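Scarecrow-like protein 3 (Arabidopsis thaliana, PDB 6KPB) probably acts as a transcription factor of the GRAS family in plant development and binds zinc finger proteins of the IDD group, including JACKDAW. Local coordinates at residues 153-156 with 157-160; 185-188 with 189-192; 358-361 with 362-365; 368-371 with 372-376. All coordinates share one frame; numbering follows the deposited sequence.

How the contacts relate
Each contact is local, joining side chains a turn or so apart, so none closes a long loop; the four follow in series and none nests or crosses. Contact 1 lies on the last turns of helix 145-160, and contact 2 ends helix 178-189 and enters the loop before strand 196-203. These two pack together through Leu-158 and Phe-187, their centres about 12 Å apart; contact 1 also rests on strand 345-351 of the mixed sheet. Contact 3 starts helix 360-381 and contact 4 continues it, with centres about 16 Å apart. Contact 3, across the chain's centre from contacts 1 and 2, faces the N-terminal helices; contact 4 joins those to the sheet's antiparallel strands.

Contact 1: residues 153-156 with 157-160; sequences TNRA and ILEA
Arg-155 and Leu-158 meet obliquely along the last two turns of an alpha helix, helix 145-160, in the VHIID region of the GRAS domain. The contact is loose: NE of Arg-155 stands 4.3 Å from CD1 of Leu-158. Four successive i to i+4 bonds hold the backbone here, among them Leu-158 N to Asn-154 O at 2.9 Å with a nearly straight N-H angle of 169°. Side chains on different sides of the helix meet different surroundings. Ile-157 runs CG1 back along the helix, anti to its carbonyl carbon and beside the backbone N (chi1 -73°), which lays CG1 and CD1 beside Thr-153 O; its side chain also rests on Val-345 of strand 345-351, as Thr-153 does on Val-347. Leu-158 instead faces helix 178-189, where it packs on Leu-183, Ala-186 and Phe-187. The polar ends of the first turn are also engaged: Thr-153 OG1 bonds back to Ser-149 O and Tyr-150 O, and Asn-154 ND2 gives a hydrogen bond to Gln-179 O, linking the two helices by their polar groups as well as their leucines. In the final turn Glu-159 turns its extended chain to the exposed side, with CB 3.4 Å from Arg-155 O, while CB of Ala-160 sits 3.3 Å from Ala-156 O.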
loop_
_atom_site.group_PDB
_atom_site.type_symbol
_atom_site.label_atom_id
_atom_site.label_comp_id
_atom_site.label_asym_id
_atom_site.label_seq_id
_atom_site.Cartn_x
_atom_site.Cartn_y
_atom_site.Cartn_z
ATOM N N THR A 153 -33.762 12.179 4.699
ATOM C CA THR A 153 -33.428 13.430 4.026
ATOM C C THR A 153 -34.217 13.596 2.732
ATOM O O THR A 153 -34.608 14.714 2.378
ATOM C CB THR A 153 -31.926 13.499 3.749
ATOM O OG1 THR A 153 -31.545 12.414 2.897
ATOM C CG2 THR A 153 -31.141 13.418 5.049
ATOM N N ASN A 154 -34.459 12.497 2.008
ATOM C CA ASN A 154 -35.265 12.589 0.792
ATOM C C ASN A 154 -36.699 13.002 1.108
ATOM O O ASN A 154 -37.299 13.788 0.368
ATOM C CB ASN A 154 -35.243 11.260 0.037
ATOM C CG ASN A 154 -33.915 11.000 -0.649
ATOM O OD1 ASN A 154 -33.064 11.885 -0.740
ATOM N ND2 ASN A 154 -33.735 9.781 -1.146
ATOM N N ARG A 155 -37.262 12.484 2.204
ATOM C CA ARG A 155 -38.598 12.904 2.617
ATOM C C ARG A 155 -38.623 14.386 2.969
ATOM O O ARG A 155 -39.554 15.108 2.590
ATOM C CB ARG A 155 -39.069 12.065 3.803
ATOM C CG ARG A 155 -39.603 10.693 3.431
ATOM C CD ARG A 155 -41.033 10.779 2.919
ATOM N NE ARG A 155 -41.156 10.290 1.550
ATOM C CZ ARG A 155 -41.230 9.004 1.221
ATOM N NH1 ARG A 155 -41.186 8.073 2.165
ATOM N NH2 ARG A 155 -41.343 8.648 -0.051
ATOM N N ALA A 156 -37.604 14.859 3.691
ATOM C CA ALA A 156 -37.545 16.272 4.050
ATOM C C ALA A 156 -37.419 17.150 2.813
ATOM O O ALA A 156 -38.004 18.239 2.752
ATOM C CB ALA A 156 -36.380 16.520 5.009
ATOM N N ILE A 157 -36.659 16.695 1.814
ATOM C CA ILE A 157 -36.517 17.455 0.577
ATOM C C ILE A 157 -37.831 17.473 -0.193
ATOM O O ILE A 157 -38.291 18.529 -0.642
ATOM C CB ILE A 157 -35.370 16.884 -0.277
ATOM C CG1 ILE A 157 -34.015 17.240 0.341
ATOM C CG2 ILE A 157 -35.467 17.384 -1.714
ATOM C CD1 ILE A 157 -32.855 16.481 -0.265
ATOM N N LEU A 158 -38.453 16.301 -0.362
ATOM C CA LEU A 158 -39.720 16.226 -1.087
ATOM C C LEU A 158 -40.772 17.133 -0.462
ATOM O O LEU A 158 -41.480 17.859 -1.170
ATOM C CB LEU A 158 -40.220 14.784 -1.121
ATOM C CG LEU A 158 -39.769 13.913 -2.289
ATOM C CD1 LEU A 158 -39.911 12.448 -1.922
ATOM C CD2 LEU A 158 -40.585 14.232 -3.527
ATOM N N GLU A 159 -40.887 17.102 0.866
ATOM C CA GLU A 159 -41.863 17.942 1.549
ATOM C C GLU A 159 -41.501 19.419 1.445
ATOM O O GLU A 159 -42.394 20.273 1.424
ATOM C CB GLU A 159 -41.982 17.493 3.006
ATOM C CG GLU A 159 -42.066 18.600 4.042
ATOM C CD GLU A 159 -42.125 18.044 5.452
ATOM O OE1 GLU A 159 -41.916 18.815 6.414
ATOM O OE2 GLU A 159 -42.375 16.827 5.595
ATOM N N ALA A 160 -40.208 19.739 1.363
ATOM C CA ALA A 160 -39.812 21.126 1.148
ATOM C C ALA A 160 -40.067 21.565 -0.287
ATOM O O ALA A 160 -40.271 22.758 -0.542
ATOM C CB ALA A 160 -38.338 21.317 1.502
#

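Contact 2: residues 185-188 with 189-192; sequences QAFN and SRPE
Gln-185 O is gripped by two donors of the same residue, the backbone N and the hydroxyl of Ser-189, each at 3.0 Å from it. They come from opposite faces of the carbonyl plane: N is tilted from it, whereas OG stands farther out, 35°, on the other side. The serine can double the bond because its OG lies beside its own backbone N (chi1 -56°) and folds back on the preceding turn. The amide of Gln-185 bends over the same hydroxyl, its NE2 2.7 Å from Ser-189 OG. This is the C-terminal end of a helix: Ser-189 N has a further, weak bond to Ala-186 O, and Arg-190, the first residue to leave helical angles, gives a weak bond from its N to Phe-187 O. Beyond that point the arginine runs out alongside Phe-187, the two side chains pointing the same way. NH2 of Arg-190 meets the phenyl ring at its edge, 4.1 Å from Phe-187 CE1, while the ring carbons CD1 and CE1 lie over one face of the guanidinium; the planes are 80° apart, so the ring stands edge-on to the guanidinium rather than parallel to it. The extended arginine spends its donors on backbone oxygens: NH2 on Met-161, NH1 on Glu-164 and NE on Gly-193. The contact thus ties the end of helix 178-189 to the chain between helix 145-160 and strand 166-171, with Phe-187 and Arg-190 packed on Pro-195 just before strand 196-203.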
loop_
_atom_site.group_PDB
_atom_site.type_symbol
_atom_site.label_atom_id
_atom_site.label_comp_id
_atom_site.label_asym_id
_atom_site.label_seq_id
_atom_site.Cartn_x
_atom_site.Cartn_y
_atom_site.Cartn_z
ATOM N N GLN A 185 -37.297 8.670 -8.568
ATOM C CA GLN A 185 -38.563 7.957 -8.712
ATOM C C GLN A 185 -39.669 8.627 -7.907
ATOM O O GLN A 185 -40.815 8.713 -8.364
ATOM C CB GLN A 185 -38.396 6.499 -8.279
ATOM C CG GLN A 185 -39.701 5.721 -8.182
ATOM C CD GLN A 185 -40.387 5.552 -9.525
ATOM O OE1 GLN A 185 -40.036 4.669 -10.309
ATOM N NE2 GLN A 185 -41.373 6.401 -9.797
ATOM N N ALA A 186 -39.345 9.109 -6.706
ATOM C CA ALA A 186 -40.357 9.731 -5.858
ATOM C C ALA A 186 -40.853 11.040 -6.460
ATOM O O ALA A 186 -42.057 11.324 -6.436
ATOM C CB ALA A 186 -39.794 9.956 -4.457
ATOM N N PHE A 187 -39.938 11.851 -7.000
ATOM C CA PHE A 187 -40.345 13.060 -7.710
ATOM C C PHE A 187 -41.248 12.725 -8.889
ATOM O O PHE A 187 -42.219 13.440 -9.162
ATOM C CB PHE A 187 -39.113 13.830 -8.188
ATOM C CG PHE A 187 -38.669 14.919 -7.252
ATOM C CD1 PHE A 187 -39.597 15.712 -6.599
ATOM C CD2 PHE A 187 -37.322 15.151 -7.029
ATOM C CE1 PHE A 187 -39.190 16.716 -5.739
ATOM C CE2 PHE A 187 -36.908 16.153 -6.171
ATOM C CZ PHE A 187 -37.843 16.936 -5.525
ATOM N N ASN A 188 -40.944 11.636 -9.598
ATOM C CA ASN A 188 -41.753 11.259 -10.752
ATOM C C ASN A 188 -43.134 10.772 -10.335
ATOM O O ASN A 188 -44.102 10.938 -11.086
ATOM C CB ASN A 188 -41.034 10.183 -11.565
ATOM C CG ASN A 188 -41.450 10.178 -13.021
ATOM O OD1 ASN A 188 -42.553 10.599 -13.368
ATOM N ND2 ASN A 188 -40.563 9.703 -13.885
ATOM N N SER A 189 -43.251 10.181 -9.149
ATOM C CA SER A 189 -44.517 9.629 -8.691
ATOM C C SER A 189 -45.395 10.641 -7.966
ATOM O O SER A 189 -46.570 10.348 -7.722
ATOM C CB SER A 189 -44.270 8.430 -7.769
ATOM O OG SER A 189 -43.479 7.446 -8.414
ATOM N N ARG A 190 -44.868 11.813 -7.618
ATOM C CA ARG A 190 -45.641 12.752 -6.822
ATOM C C ARG A 190 -46.835 13.268 -7.627
ATOM O O ARG A 190 -46.758 13.392 -8.853
ATOM C CB ARG A 190 -44.768 13.911 -6.341
ATOM C CG ARG A 190 -44.471 14.999 -7.361
ATOM C CD ARG A 190 -43.834 16.195 -6.665
ATOM N NE ARG A 190 -43.464 17.267 -7.584
ATOM C CZ ARG A 190 -42.952 18.431 -7.196
ATOM N NH1 ARG A 190 -42.641 19.357 -8.094
ATOM N NH2 ARG A 190 -42.754 18.672 -5.908
ATOM N N PRO A 191 -47.959 13.551 -6.956
ATOM C CA PRO A 191 -49.213 13.830 -7.686
ATOM C C PRO A 191 -49.122 14.940 -8.722
ATOM O O PRO A 191 -49.775 14.852 -9.770
ATOM C CB PRO A 191 -50.184 14.195 -6.555
ATOM C CG PRO A 191 -49.671 13.446 -5.374
ATOM C CD PRO A 191 -48.173 13.468 -5.500
ATOM N N GLU A 192 -48.335 15.982 -8.465
ATOM C CA GLU A 192 -48.213 17.103 -9.389
ATOM C C GLU A 192 -47.218 16.848 -10.514
ATOM O O GLU A 192 -46.931 17.772 -11.284
ATOM C CB GLU A 192 -47.811 18.367 -8.628
ATOM C CG GLU A 192 -48.899 18.932 -7.736
ATOM C CD GLU A 192 -48.353 19.916 -6.723
ATOM O OE1 GLU A 192 -47.355 19.579 -6.050
ATOM O OE2 GLU A 192 -48.912 21.026 -6.605
#

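Contact 3: residues 358-361 with 362-365; sequences STLM and ERLL
The guanidinium of Arg-363 has Leu-360 CA over one face, 4.0 Å above the plane and offset toward the rim, and the carbonyl of Ser-358 at its edge. CD2 of Leu-360 touches Arg-363 NH2 at 3.6 Å, the two side chains crossing at about a right angle. The carboxylate of Glu-362 takes two donors on OE1 from the same face of its plane: Ser-358 OG at 2.6 Å, on the syn side, and Thr-359 N at 2.7 Å, from above the plane. In return Glu-362 N bonds to Thr-359 OG1 at 3.2 Å. This reciprocal pair is a capping box, with Thr-359 as N-cap of helix 360-381; its OG1 reaches the amide because it stands between the backbone N and carbonyl carbon (chi1 74°). Arg-363 also binds Gly-357 O, Ile-404 O and, through a salt bridge, Glu-408. With an alanine in place of Arg-363, Glu-408 would probably lose this charged mate and the oxygens of Gly-357 and Ile-404 these donors. Leu-360 and Leu-364 rest on Ala-64 of helix 49-69 and Ile-405 of helix 387-406, with Phe-100 and Arg-107 of helix 92-109 alongside.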
loop_
_atom_site.group_PDB
_atom_site.type_symbol
_atom_site.label_atom_id
_atom_site.label_comp_id
_atom_site.label_asym_id
_atom_site.label_seq_id
_atom_site.Cartn_x
_atom_site.Cartn_y
_atom_site.Cartn_z
ATOM N N SER A 358 -10.503 17.816 24.229
ATOM C CA SER A 358 -9.265 18.585 24.223
ATOM C C SER A 358 -8.041 17.679 24.321
ATOM O O SER A 358 -7.077 17.839 23.564
ATOM C CB SER A 358 -9.289 19.600 25.367
ATOM O OG SER A 358 -9.484 18.955 26.615
ATOM N N THR A 359 -8.066 16.711 25.231
ATOM C CA THR A 359 -6.902 15.879 25.494
ATOM C C THR A 359 -7.014 14.527 24.794
ATOM O O THR A 359 -8.089 14.108 24.357
ATOM C CB THR A 359 -6.711 15.664 26.998
ATOM O OG1 THR A 359 -7.697 14.744 27.482
ATOM C CG2 THR A 359 -6.841 16.980 27.747
ATOM N N LEU A 360 -5.870 13.848 24.698
ATOM C CA LEU A 360 -5.831 12.519 24.095
ATOM C C LEU A 360 -6.682 11.535 24.888
ATOM O O LEU A 360 -7.438 10.744 24.311
ATOM C CB LEU A 360 -4.380 12.037 24.006
ATOM C CG LEU A 360 -3.992 10.881 23.073
ATOM C CD1 LEU A 360 -4.376 9.516 23.634
ATOM C CD2 LEU A 360 -4.603 11.085 21.698
ATOM N N MET A 361 -6.569 11.568 26.218
ATOM C CA MET A 361 -7.295 10.613 27.051
ATOM C C MET A 361 -8.800 10.795 26.918
ATOM O O MET A 361 -9.557 9.816 26.957
ATOM C CB MET A 361 -6.864 10.759 28.511
ATOM C CG MET A 361 -7.375 9.653 29.417
ATOM S SD MET A 361 -6.781 8.026 28.914
ATOM C CE MET A 361 -5.010 8.276 29.004
ATOM N N GLU A 362 -9.253 12.041 26.766
ATOM C CA GLU A 362 -10.670 12.304 26.536
ATOM C C GLU A 362 -11.161 11.588 25.285
ATOM O O GLU A 362 -12.105 10.791 25.335
ATOM C CB GLU A 362 -10.911 13.809 26.413
ATOM C CG GLU A 362 -10.895 14.575 27.721
ATOM C CD GLU A 362 -10.977 16.073 27.505
ATOM O OE1 GLU A 362 -10.503 16.545 26.449
ATOM O OE2 GLU A 362 -11.520 16.778 28.381
ATOM N N ARG A 363 -10.521 11.863 24.147
ATOM C CA ARG A 363 -10.956 11.275 22.886
ATOM C C ARG A 363 -10.781 9.763 22.879
ATOM O O ARG A 363 -11.585 9.054 22.268
ATOM C CB ARG A 363 -10.194 11.910 21.725
ATOM C CG ARG A 363 -10.230 13.429 21.740
ATOM C CD ARG A 363 -9.835 14.018 20.399
ATOM N NE ARG A 363 -8.481 13.647 20.005
ATOM C CZ ARG A 363 -7.383 14.250 20.449
ATOM N NH1 ARG A 363 -7.475 15.254 21.312
ATOM N NH2 ARG A 363 -6.190 13.849 20.029
ATOM N N LEU A 364 -9.750 9.253 23.556
ATOM C CA LEU A 364 -9.549 7.810 23.606
ATOM C C LEU A 364 -10.669 7.119 24.374
ATOM O O LEU A 364 -11.152 6.061 23.956
ATOM C CB LEU A 364 -8.195 7.485 24.233
ATOM C CG LEU A 364 -7.923 5.996 24.451
ATOM C CD1 LEU A 364 -7.991 5.247 23.134
ATOM C CD2 LEU A 364 -6.579 5.781 25.117
ATOM N N LEU A 365 -11.097 7.703 25.495
ATOM C CA LEU A 365 -12.138 7.076 26.304
ATOM C C LEU A 365 -13.452 6.983 25.539
ATOM O O LEU A 365 -14.074 5.917 25.478
ATOM C CB LEU A 365 -12.328 7.848 27.610
ATOM C CG LEU A 365 -11.287 7.577 28.696
ATOM C CD1 LEU A 365 -11.585 8.387 29.948
ATOM C CD2 LEU A 365 -11.234 6.090 29.016
#

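Contact 4: residues 368-371 with 372-376; sequences LYTY and AALFD
The buried middle of helix 360-381, in the PFYRE region of the GRAS domain, brings Tyr-371 against Leu-374 one turn on. The two side chains lie side by side and point the same way, with CD1 of Leu-374 approaching the tyrosine ring obliquely, 3.8 Å from Tyr-371 CD1. Phe-375 sits close over the preceding turn: Phe-375 N donates to Tyr-371 O at 2.8 Å, an N-H angle of 166°, and its ring carbon CD1 lies 3.0 Å from that same oxygen. CG of Phe-375 stands anti to its carbonyl carbon (chi1 -83°), turning the ring back to this carbonyl, with Phe-375 CD1 4.3 Å from Tyr-371 CB. The phenyl also packs on Thr-92 and Ile-96. Replacing Phe-375 by an alanine would probably open a gap beside these two and leave Tyr-371 CB without this aromatic neighbour. The polar ends have partners beyond the helix: Tyr-371 OH bonds to Glu-400, and Thr-370 OG1 to His-355, Ser-353 and Arg-472. Asp-376 OD2 hydrogen-bonds the bound peptide, which also packs on Tyr-369 and Ala-372. Helix 92-109 covers Leu-368 and Phe-375, helix 387-406 lies against Tyr-371 and Leu-374, and strands 464-469 and 472-482 back Ala-373.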
loop_
_atom_site.group_PDB
_atom_site.type_symbol
_atom_site.label_atom_id
_atom_site.label_comp_id
_atom_site.label_asym_id
_atom_site.label_seq_id
_atom_site.Cartn_x
_atom_site.Cartn_y
_atom_site.Cartn_z
ATOM N N LEU A 368 -13.315 4.762 22.269
ATOM C CA LEU A 368 -13.317 3.341 22.600
ATOM C C LEU A 368 -14.738 2.818 22.751
ATOM O O LEU A 368 -15.060 1.725 22.272
ATOM C CB LEU A 368 -12.515 3.093 23.878
ATOM C CG LEU A 368 -11.012 2.850 23.718
ATOM C CD1 LEU A 368 -10.346 2.681 25.075
ATOM C CD2 LEU A 368 -10.763 1.633 22.841
ATOM N N TYR A 369 -15.611 3.593 23.400
ATOM C CA TYR A 369 -16.994 3.161 23.576
ATOM C C TYR A 369 -17.760 3.191 22.261
ATOM O O TYR A 369 -18.551 2.284 21.977
ATOM C CB TYR A 369 -17.688 4.032 24.622
ATOM C CG TYR A 369 -17.373 3.645 26.048
ATOM C CD1 TYR A 369 -18.144 2.704 26.718
ATOM C CD2 TYR A 369 -16.307 4.218 26.725
ATOM C CE1 TYR A 369 -17.861 2.346 28.023
ATOM C CE2 TYR A 369 -16.014 3.867 28.029
ATOM C CZ TYR A 369 -16.795 2.930 28.673
ATOM O OH TYR A 369 -16.507 2.579 29.972
ATOM N N THR A 370 -17.543 4.226 21.444
ATOM C CA THR A 370 -18.279 4.346 20.189
ATOM C C THR A 370 -17.937 3.204 19.241
ATOM O O THR A 370 -18.830 2.518 18.729
ATOM C CB THR A 370 -17.984 5.695 19.529
ATOM O OG1 THR A 370 -18.400 6.759 20.394
ATOM C CG2 THR A 370 -18.722 5.810 18.202
ATOM N N TYR A 371 -16.646 2.977 19.002
ATOM C CA TYR A 371 -16.245 1.964 18.036
ATOM C C TYR A 371 -16.352 0.549 18.587
ATOM O O TYR A 371 -16.401 -0.400 17.798
ATOM C CB TYR A 371 -14.827 2.249 17.541
ATOM C CG TYR A 371 -14.771 3.477 16.665
ATOM C CD1 TYR A 371 -15.074 3.403 15.311
ATOM C CD2 TYR A 371 -14.452 4.719 17.196
ATOM C CE1 TYR A 371 -15.041 4.527 14.508
ATOM C CE2 TYR A 371 -14.417 5.849 16.401
ATOM C CZ TYR A 371 -14.713 5.747 15.059
ATOM O OH TYR A 371 -14.679 6.870 14.264
ATOM N N ALA A 372 -16.400 0.382 19.910
ATOM C CA ALA A 372 -16.746 -0.924 20.460
ATOM C C ALA A 372 -18.155 -1.320 20.050
ATOM O O ALA A 372 -18.423 -2.492 19.762
ATOM C CB ALA A 372 -16.613 -0.919 21.983
ATOM N N ALA A 373 -19.069 -0.349 20.011
ATOM C CA ALA A 373 -20.423 -0.618 19.543
ATOM C C ALA A 373 -20.435 -0.925 18.050
ATOM O O ALA A 373 -21.063 -1.895 17.611
ATOM C CB ALA A 373 -21.331 0.571 19.860
ATOM N N LEU A 374 -19.740 -0.106 17.253
ATOM C CA LEU A 374 -19.704 -0.332 15.809
ATOM C C LEU A 374 -19.055 -1.668 15.472
ATOM O O LEU A 374 -19.558 -2.414 14.625
ATOM C CB LEU A 374 -18.971 0.816 15.118
ATOM C CG LEU A 374 -19.760 2.120 14.993
ATOM C CD1 LEU A 374 -18.842 3.273 14.630
ATOM C CD2 LEU A 374 -20.867 1.966 13.959
ATOM N N PHE A 375 -17.937 -1.991 16.128
ATOM C CA PHE A 375 -17.328 -3.304 15.949
ATOM C C PHE A 375 -18.198 -4.422 16.507
ATOM O O PHE A 375 -18.010 -5.583 16.130
ATOM C CB PHE A 375 -15.949 -3.344 16.610
ATOM C CG PHE A 375 -14.847 -2.774 15.760
ATOM C CD1 PHE A 375 -14.850 -1.435 15.398
ATOM C CD2 PHE A 375 -13.799 -3.574 15.334
ATOM C CE1 PHE A 375 -13.834 -0.909 14.623
ATOM C CE2 PHE A 375 -12.781 -3.054 14.558
ATOM C CZ PHE A 375 -12.799 -1.720 14.202
ATOM N N ASP A 376 -19.140 -4.102 17.397
ATOM C CA ASP A 376 -19.994 -5.136 17.970
ATOM C C ASP A 376 -21.051 -5.593 16.971
ATOM O O ASP A 376 -21.374 -6.785 16.910
ATOM C CB ASP A 376 -20.647 -4.623 19.256
ATOM C CG ASP A 376 -21.044 -5.742 20.200
ATOM O OD1 ASP A 376 -21.550 -6.781 19.728
ATOM O OD2 ASP A 376 -20.849 -5.579 21.423
#